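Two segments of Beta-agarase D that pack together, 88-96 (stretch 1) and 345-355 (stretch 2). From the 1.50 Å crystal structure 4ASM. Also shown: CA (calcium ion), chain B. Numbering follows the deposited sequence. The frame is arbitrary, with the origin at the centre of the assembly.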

# COMPACT_ATOMS: atom_id res chain seq x y z
N GLY A 88 -6.91 -21.13 -8.79
CA GLY A 88 -5.76 -21.23 -9.69
C GLY A 88 -4.45 -20.91 -9.01
O GLY A 88 -3.45 -20.63 -9.67
N GLY A 89 -4.45 -20.97 -7.68
CA GLY A 89 -3.26 -20.69 -6.89
C GLY A 89 -3.10 -19.23 -6.46
O GLY A 89 -2.13 -18.89 -5.82
N ASN A 90 -4.07 -18.39 -6.81
CA ASN A 90 -3.97 -16.96 -6.51
C ASN A 90 -5.22 -16.43 -5.85
O ASN A 90 -6.33 -16.84 -6.18
N LEU A 91 -5.03 -15.44 -4.97
CA LEU A 91 -6.10 -14.50 -4.68
C LEU A 91 -6.36 -13.67 -5.95
O LEU A 91 -5.40 -13.17 -6.57
N ASN A 92 -7.63 -13.52 -6.32
CA ASN A 92 -8.04 -12.69 -7.44
C ASN A 92 -8.86 -11.54 -6.87
O ASN A 92 -9.84 -11.78 -6.16
N ILE A 93 -8.45 -10.30 -7.15
CA ILE A 93 -9.26 -9.13 -6.79
C ILE A 93 -9.33 -8.27 -8.04
O ILE A 93 -8.30 -7.84 -8.55
N TRP A 94 -10.54 -8.01 -8.53
CA TRP A 94 -10.65 -7.32 -9.81
C TRP A 94 -11.55 -6.11 -9.75
O TRP A 94 -12.16 -5.81 -8.72
N ALA A 95 -11.61 -5.42 -10.89
CA ALA A 95 -12.44 -4.25 -11.06
C ALA A 95 -13.33 -4.46 -12.27
O ALA A 95 -12.96 -5.18 -13.21
N SER A 96 -14.49 -3.80 -12.24
CA SER A 96 -15.40 -3.79 -13.38
C SER A 96 -16.24 -2.53 -13.34
O SER A 96 -16.21 -1.79 -12.34
N ASN A 345 -10.56 -5.89 -21.48
CA ASN A 345 -9.56 -6.93 -21.26
C ASN A 345 -9.58 -7.31 -19.78
O ASN A 345 -9.01 -6.60 -18.94
N PHE A 346 -10.24 -8.42 -19.44
CA PHE A 346 -10.41 -8.78 -18.02
C PHE A 346 -9.09 -8.99 -17.27
O PHE A 346 -8.92 -8.51 -16.15
N TYR A 347 -8.18 -9.73 -17.91
CA TYR A 347 -6.85 -10.08 -17.39
C TYR A 347 -6.12 -8.83 -16.88
O TYR A 347 -5.42 -8.87 -15.87
N ASP A 348 -6.30 -7.72 -17.60
CA ASP A 348 -5.59 -6.48 -17.27
C ASP A 348 -6.14 -5.82 -16.03
O ASP A 348 -5.47 -4.93 -15.46
N ASN A 349 -7.34 -6.25 -15.62
CA ASN A 349 -8.08 -5.63 -14.53
C ASN A 349 -8.28 -6.52 -13.32
O ASN A 349 -9.21 -6.29 -12.54
N ASN A 350 -7.40 -7.49 -13.16
CA ASN A 350 -7.51 -8.51 -12.12
C ASN A 350 -6.17 -8.68 -11.43
O ASN A 350 -5.21 -9.21 -12.00
N LEU A 351 -6.12 -8.23 -10.18
CA LEU A 351 -4.92 -8.34 -9.36
C LEU A 351 -4.76 -9.78 -8.89
O LEU A 351 -5.70 -10.33 -8.35
N LEU A 352 -3.58 -10.37 -9.08
CA LEU A 352 -3.33 -11.77 -8.67
C LEU A 352 -2.27 -11.82 -7.60
O LEU A 352 -1.14 -11.40 -7.84
N VAL A 353 -2.63 -12.33 -6.41
CA VAL A 353 -1.64 -12.52 -5.36
C VAL A 353 -1.41 -14.02 -5.17
O VAL A 353 -2.30 -14.77 -4.75
N ASP A 354 -0.21 -14.45 -5.50
CA ASP A 354 0.17 -15.85 -5.37
C ASP A 354 0.24 -16.26 -3.90
O ASP A 354 -0.21 -17.35 -3.52
N TRP A 355 0.81 -15.38 -3.08
CA TRP A 355 0.94 -15.64 -1.65
C TRP A 355 1.27 -14.37 -0.89
O TRP A 355 1.79 -13.41 -1.45

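Strands 90-96 and 350-355 of Beta-agarase D pair antiparallel, and their backbone hydrogen bonds satisfy most facing donors and acceptors: L91 N to V353 O (2.8 Å), V353 N to L91 O (2.9 Å), I93 N to L351 O (3.0 Å), L351 N to I93 O (2.7 Å) and A95 N to N349 O (3.0 Å). L91, I93, L351 and V353 share one face of the sheet, all buried. L91 (chi1 t, chi2 p) meets V353 (chi1 t) across the pair, CB of L91 lying 4.1 Å from CB of V353; I93 is m,t and L351 t,p. N92, W94, N350 and L352 occupy the other face. Here N350 (chi1 t) donates from ND2 to OD1 of N92 (chi1 m) at 2.9 Å, a nearly straight bond that diagonally links the N92-L352 and W94-N350 pairs, successive on this face. ND2 of N92 turns back along its own strand and makes a weak hydrogen bond to O of N90 (3.0 Å). The same N92 OD1 touches CD2 of L352 (m,t) at 3.3 Å. W94 (chi1 p) offers a ring face to the edge of F346 (chi1 t), CD1 of W94 being 3.4 Å from CE1 of F346; F346 reaches it from before the strand. ND2 of N349 (chi1 m) weakly bonds O of N345 at 2.8 Å within its own stretch. At the other end N90 (chi1 m) lays OD1 3.2 Å from CA of D354; that oxygen accepts from water 1 (3.0 Å from its O), which also donates weakly to O of L352 (3.2 Å), bridging the stretches. Calcium joins them too: O of G89 and OD1 of D354 (chi1 t) each lie 2.4 Å from the calcium ion, O of D354 2.5 Å and the O of water 2 2.4 Å, with three further ligand atoms elsewhere in the structure.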

# COMPACT_ATOMS: atom_id res chain seq x y z
CB ASN A 90 -3.81 -16.14 -7.81
CG ASN A 90 -2.57 -16.49 -8.60
OD1 ASN A 90 -1.44 -16.28 -8.15
ND2 ASN A 90 -2.78 -16.99 -9.83
CB LEU A 91 -5.68 -13.58 -3.53
CG LEU A 91 -6.57 -12.38 -3.20
CD1 LEU A 91 -7.93 -12.81 -2.58
CD2 LEU A 91 -5.83 -11.40 -2.30
CB ASN A 92 -8.97 -13.48 -8.40
CG ASN A 92 -8.24 -14.54 -9.25
OD1 ASN A 92 -8.30 -14.48 -10.47
ND2 ASN A 92 -7.60 -15.51 -8.60
CB ILE A 93 -8.64 -8.35 -5.61
CG1 ILE A 93 -8.81 -9.16 -4.33
CG2 ILE A 93 -9.34 -6.99 -5.41
CD1 ILE A 93 -8.23 -8.51 -3.08
CB TRP A 94 -11.11 -8.29 -10.91
CG TRP A 94 -12.46 -8.88 -10.74
CD1 TRP A 94 -13.62 -8.44 -11.32
CD2 TRP A 94 -12.80 -10.05 -9.98
NE1 TRP A 94 -14.67 -9.27 -10.98
CE2 TRP A 94 -14.19 -10.26 -10.15
CE3 TRP A 94 -12.07 -10.94 -9.18
CZ2 TRP A 94 -14.87 -11.31 -9.53
CZ3 TRP A 94 -12.75 -11.99 -8.56
CH2 TRP A 94 -14.14 -12.16 -8.75
CB ALA A 95 -11.56 -3.04 -11.27
CB SER A 96 -16.33 -5.02 -13.35
OG SER A 96 -17.27 -4.90 -12.28
CB ASN A 345 -8.17 -6.42 -21.69
CG ASN A 345 -7.10 -7.50 -21.66
OD1 ASN A 345 -6.32 -7.63 -22.61
ND2 ASN A 345 -7.04 -8.26 -20.57
CB PHE A 346 -11.30 -10.02 -17.83
CG PHE A 346 -11.55 -10.33 -16.38
CD1 PHE A 346 -12.50 -9.62 -15.66
CD2 PHE A 346 -10.78 -11.29 -15.71
CE1 PHE A 346 -12.70 -9.87 -14.30
CE2 PHE A 346 -10.98 -11.54 -14.35
CZ PHE A 346 -11.95 -10.84 -13.65
CB TYR A 347 -6.05 -10.66 -18.56
CG TYR A 347 -5.39 -12.00 -18.40
CD1 TYR A 347 -6.15 -13.16 -18.24
CD2 TYR A 347 -4.00 -12.13 -18.49
CE1 TYR A 347 -5.54 -14.43 -18.14
CE2 TYR A 347 -3.38 -13.38 -18.38
CZ TYR A 347 -4.16 -14.52 -18.21
OH TYR A 347 -3.55 -15.76 -18.10
CB ASP A 348 -5.67 -5.48 -18.43
CG ASP A 348 -4.77 -5.84 -19.58
OD1 ASP A 348 -3.79 -6.58 -19.38
OD2 ASP A 348 -5.03 -5.34 -20.70
CB ASN A 349 -9.41 -5.14 -15.05
CG ASN A 349 -9.23 -4.04 -16.06
OD1 ASN A 349 -8.82 -2.93 -15.69
ND2 ASN A 349 -9.46 -4.34 -17.33
CB ASN A 350 -7.97 -9.83 -12.73
CG ASN A 350 -8.25 -10.89 -11.70
OD1 ASN A 350 -8.49 -10.60 -10.53
ND2 ASN A 350 -8.25 -12.15 -12.13
CB LEU A 351 -5.06 -7.39 -8.17
CG LEU A 351 -3.88 -7.35 -7.20
CD1 LEU A 351 -2.66 -6.68 -7.81
CD2 LEU A 351 -4.29 -6.61 -5.93
CB LEU A 352 -2.86 -12.62 -9.86
CG LEU A 352 -3.83 -12.77 -11.04
CD1 LEU A 352 -3.20 -13.65 -12.10
CD2 LEU A 352 -5.18 -13.33 -10.61
CB VAL A 353 -2.04 -11.84 -4.02
CG1 VAL A 353 -0.94 -12.02 -2.98
CG2 VAL A 353 -2.36 -10.33 -4.23
CB ASP A 354 1.52 -16.03 -6.07
CG ASP A 354 2.00 -17.48 -6.13
OD1 ASP A 354 1.22 -18.43 -5.86
OD2 ASP A 354 3.18 -17.65 -6.47
CB TRP A 355 2.00 -16.71 -1.37
CG TRP A 355 3.38 -16.55 -1.98
CD1 TRP A 355 3.87 -17.27 -3.04
CD2 TRP A 355 4.48 -15.74 -1.51
NE1 TRP A 355 5.18 -16.93 -3.28
CE2 TRP A 355 5.58 -16.00 -2.36
CE3 TRP A 355 4.64 -14.79 -0.48
CZ2 TRP A 355 6.82 -15.36 -2.21
CZ3 TRP A 355 5.87 -14.15 -0.33
CH2 TRP A 355 6.96 -14.45 -1.19
CA CA B . -0.30 -19.62 -4.51
O HOH W 1 0.38 -13.99 -8.87
O HOH W 2 0.13 -20.99 -6.47